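Local atomic coordinates of spectinomycin 9-adenylyltransferase (Enterococcus faecalis, PDB entry 6SXJ), a protein that catalyses the transfer of an adenylyl group from ATP to the 9-hydroxyl of spectinomycin, conferring resistance to that antibiotic but not to streptomycin. Residues N44-F49 and Y84-I89. Numbering follows the deposited sequence.
Sequences NSDLDF and YIELTI
Asp46 meets Tyr84 at the ring edge: OD1 lies in the ring plane, 3.5 Å from CD2, with carboxylate and ring turned 85° against each other. The same oxygen accepts a hydrogen bond from a water that in turn accepts one from Tyr84 N, which helps to orient the carboxylate. Asp48 and Glu86 rise side by side from one sheet face, pointing the same way, their carboxylate planes 77° apart; Asp48 OD1 comes within 3.6 Å of Glu86 CB. Glu86 OE1 also lies 4.3 Å from Asp46 OD2, so three carboxylates gather here. Strands 47-53 and 85-91, linked through helix 59-69, form a beta-alpha-beta unit of the nucleotidyltransferase fold, and the spacing of Asp46 and Asp48 is consistent with the Asp-X-Asp signature that binds catalytic magnesium ions in relatives. Four near-straight backbone bonds establish the parallel pairing: Leu47 and Phe49 each bond to the residues before and after their partners Ile85 and Leu87, with Phe49 N to Glu86 O at 2.8 Å. On the other face, Phe49 CG stands anti to its carbonyl carbon (chi1 -64°), bringing ring atom CD1 4.0 Å from Ile85 CG2, while Phe49 CB meets Leu87 CD1 at 3.7 Å. Val15 touches both Phe49 and Ile85.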
loop_
_atom_site.group_PDB
_atom_site.type_symbol
_atom_site.label_atom_id
_atom_site.label_comp_id
_atom_site.label_asym_id
_atom_site.label_seq_id
_atom_site.Cartn_x
_atom_site.Cartn_y
_atom_site.Cartn_z
ATOM N N ASN A 44 -3.811 3.836 14.428
ATOM C CA ASN A 44 -4.522 3.241 13.299
ATOM C C ASN A 44 -3.594 2.868 12.145
ATOM O O ASN A 44 -4.042 2.219 11.193
ATOM C CB ASN A 44 -5.610 4.219 12.801
ATOM C CG ASN A 44 -6.472 3.636 11.692
ATOM O OD1 ASN A 44 -6.020 3.495 10.555
ATOM N ND2 ASN A 44 -7.721 3.309 12.012
ATOM N N SER A 45 -2.322 3.258 12.203
ATOM C CA SER A 45 -1.454 3.195 11.036
ATOM C C SER A 45 -0.943 1.784 10.774
ATOM O O SER A 45 -0.642 1.025 11.702
ATOM C CB SER A 45 -0.256 4.135 11.209
ATOM O OG SER A 45 -0.658 5.403 11.690
ATOM N N ASP A 46 -0.807 1.459 9.492
ATOM C CA ASP A 46 -0.155 0.232 9.080
ATOM C C ASP A 46 1.361 0.365 9.195
ATOM O O ASP A 46 1.926 1.459 9.121
ATOM C CB ASP A 46 -0.483 -0.114 7.629
ATOM C CG ASP A 46 -1.941 -0.471 7.410
ATOM O OD1 ASP A 46 -2.712 -0.534 8.389
ATOM O OD2 ASP A 46 -2.301 -0.695 6.236
ATOM N N LEU A 47 2.019 -0.783 9.331
ATOM C CA LEU A 47 3.464 -0.900 9.191
ATOM C C LEU A 47 3.774 -1.385 7.776
ATOM O O LEU A 47 3.550 -2.557 7.455
ATOM C CB LEU A 47 4.023 -1.871 10.226
ATOM C CG LEU A 47 3.918 -1.513 11.714
ATOM C CD1 LEU A 47 4.427 -2.682 12.536
ATOM C CD2 LEU A 47 4.716 -0.252 11.982
ATOM N N ASP A 48 4.321 -0.495 6.948
ATOM C CA ASP A 48 4.591 -0.762 5.540
ATOM C C ASP A 48 6.091 -0.925 5.343
ATOM O O ASP A 48 6.859 0.007 5.607
ATOM C CB ASP A 48 4.068 0.371 4.657
ATOM C CG ASP A 48 2.562 0.546 4.746
ATOM O OD1 ASP A 48 1.835 -0.347 4.262
ATOM O OD2 ASP A 48 2.102 1.583 5.283
ATOM N N PHE A 49 6.503 -2.089 4.844
ATOM C CA PHE A 49 7.912 -2.397 4.660
ATOM C C PHE A 49 8.220 -2.605 3.184
ATOM O O PHE A 49 7.503 -3.339 2.490
ATOM C CB PHE A 49 8.309 -3.653 5.438
ATOM C CG PHE A 49 8.176 -3.520 6.917
ATOM C CD1 PHE A 49 7.005 -3.883 7.560
ATOM C CD2 PHE A 49 9.235 -3.067 7.676
ATOM C CE1 PHE A 49 6.892 -3.794 8.918
ATOM C CE2 PHE A 49 9.122 -2.957 9.032
ATOM C CZ PHE A 49 7.947 -3.315 9.661
ATOM N N TYR A 84 -1.558 -3.789 11.080
ATOM C CA TYR A 84 -1.354 -4.581 9.873
ATOM C C TYR A 84 0.091 -4.439 9.420
ATOM O O TYR A 84 0.640 -3.334 9.401
ATOM C CB TYR A 84 -2.277 -4.117 8.745
ATOM C CG TYR A 84 -3.738 -4.436 8.930
ATOM C CD1 TYR A 84 -4.181 -5.747 9.043
ATOM C CD2 TYR A 84 -4.678 -3.420 8.968
ATOM C CE1 TYR A 84 -5.518 -6.029 9.204
ATOM C CE2 TYR A 84 -6.009 -3.689 9.131
ATOM C CZ TYR A 84 -6.431 -4.995 9.244
ATOM O OH TYR A 84 -7.778 -5.256 9.401
ATOM N N ILE A 85 0.708 -5.553 9.049
ATOM C CA ILE A 85 2.000 -5.544 8.372
ATOM C C ILE A 85 1.772 -5.771 6.878
ATOM O O ILE A 85 1.116 -6.735 6.480
ATOM C CB ILE A 85 2.938 -6.614 8.946
ATOM C CG1 ILE A 85 3.339 -6.257 10.392
ATOM C CG2 ILE A 85 4.191 -6.739 8.094
ATOM C CD1 ILE A 85 4.055 -7.359 11.065
ATOM N N GLU A 86 2.330 -4.885 6.060
ATOM C CA GLU A 86 2.396 -5.043 4.618
ATOM C C GLU A 86 3.867 -4.999 4.244
ATOM O O GLU A 86 4.580 -4.074 4.646
ATOM C CB GLU A 86 1.615 -3.932 3.925
ATOM C CG GLU A 86 0.956 -4.314 2.628
ATOM C CD GLU A 86 0.003 -3.231 2.177
ATOM O OE1 GLU A 86 -1.053 -3.055 2.828
ATOM O OE2 GLU A 86 0.328 -2.531 1.202
ATOM N N LEU A 87 4.328 -6.010 3.516
ATOM C CA LEU A 87 5.741 -6.114 3.177
ATOM C C LEU A 87 5.902 -6.547 1.731
ATOM O O LEU A 87 5.388 -7.598 1.343
ATOM C CB LEU A 87 6.457 -7.115 4.089
ATOM C CG LEU A 87 7.976 -7.208 3.928
ATOM C CD1 LEU A 87 8.650 -7.311 5.310
ATOM C CD2 LEU A 87 8.352 -8.394 3.090
ATOM N N THR A 88 6.665 -5.766 0.965
ATOM C CA THR A 88 6.968 -6.036 -0.433
ATOM C C THR A 88 8.466 -6.246 -0.600
ATOM O O THR A 88 9.274 -5.541 0.014
ATOM C CB THR A 88 6.527 -4.876 -1.334
ATOM O OG1 THR A 88 5.119 -4.672 -1.199
ATOM C CG2 THR A 88 6.868 -5.170 -2.783
ATOM N N ILE A 89 8.830 -7.200 -1.451
ATOM C CA ILE A 89 10.221 -7.509 -1.755
ATOM C C ILE A 89 10.451 -7.250 -3.236
ATOM O O ILE A 89 9.699 -7.749 -4.085
ATOM C CB ILE A 89 10.569 -8.968 -1.398
ATOM C CG1 ILE A 89 10.231 -9.250 0.067
ATOM C CG2 ILE A 89 12.034 -9.247 -1.694
ATOM C CD1 ILE A 89 10.589 -10.641 0.531
HETATM O O HOH W 1 -2.791 -1.229 10.886
HETATM O O HOH W 2 4.802 -2.924 1.237
#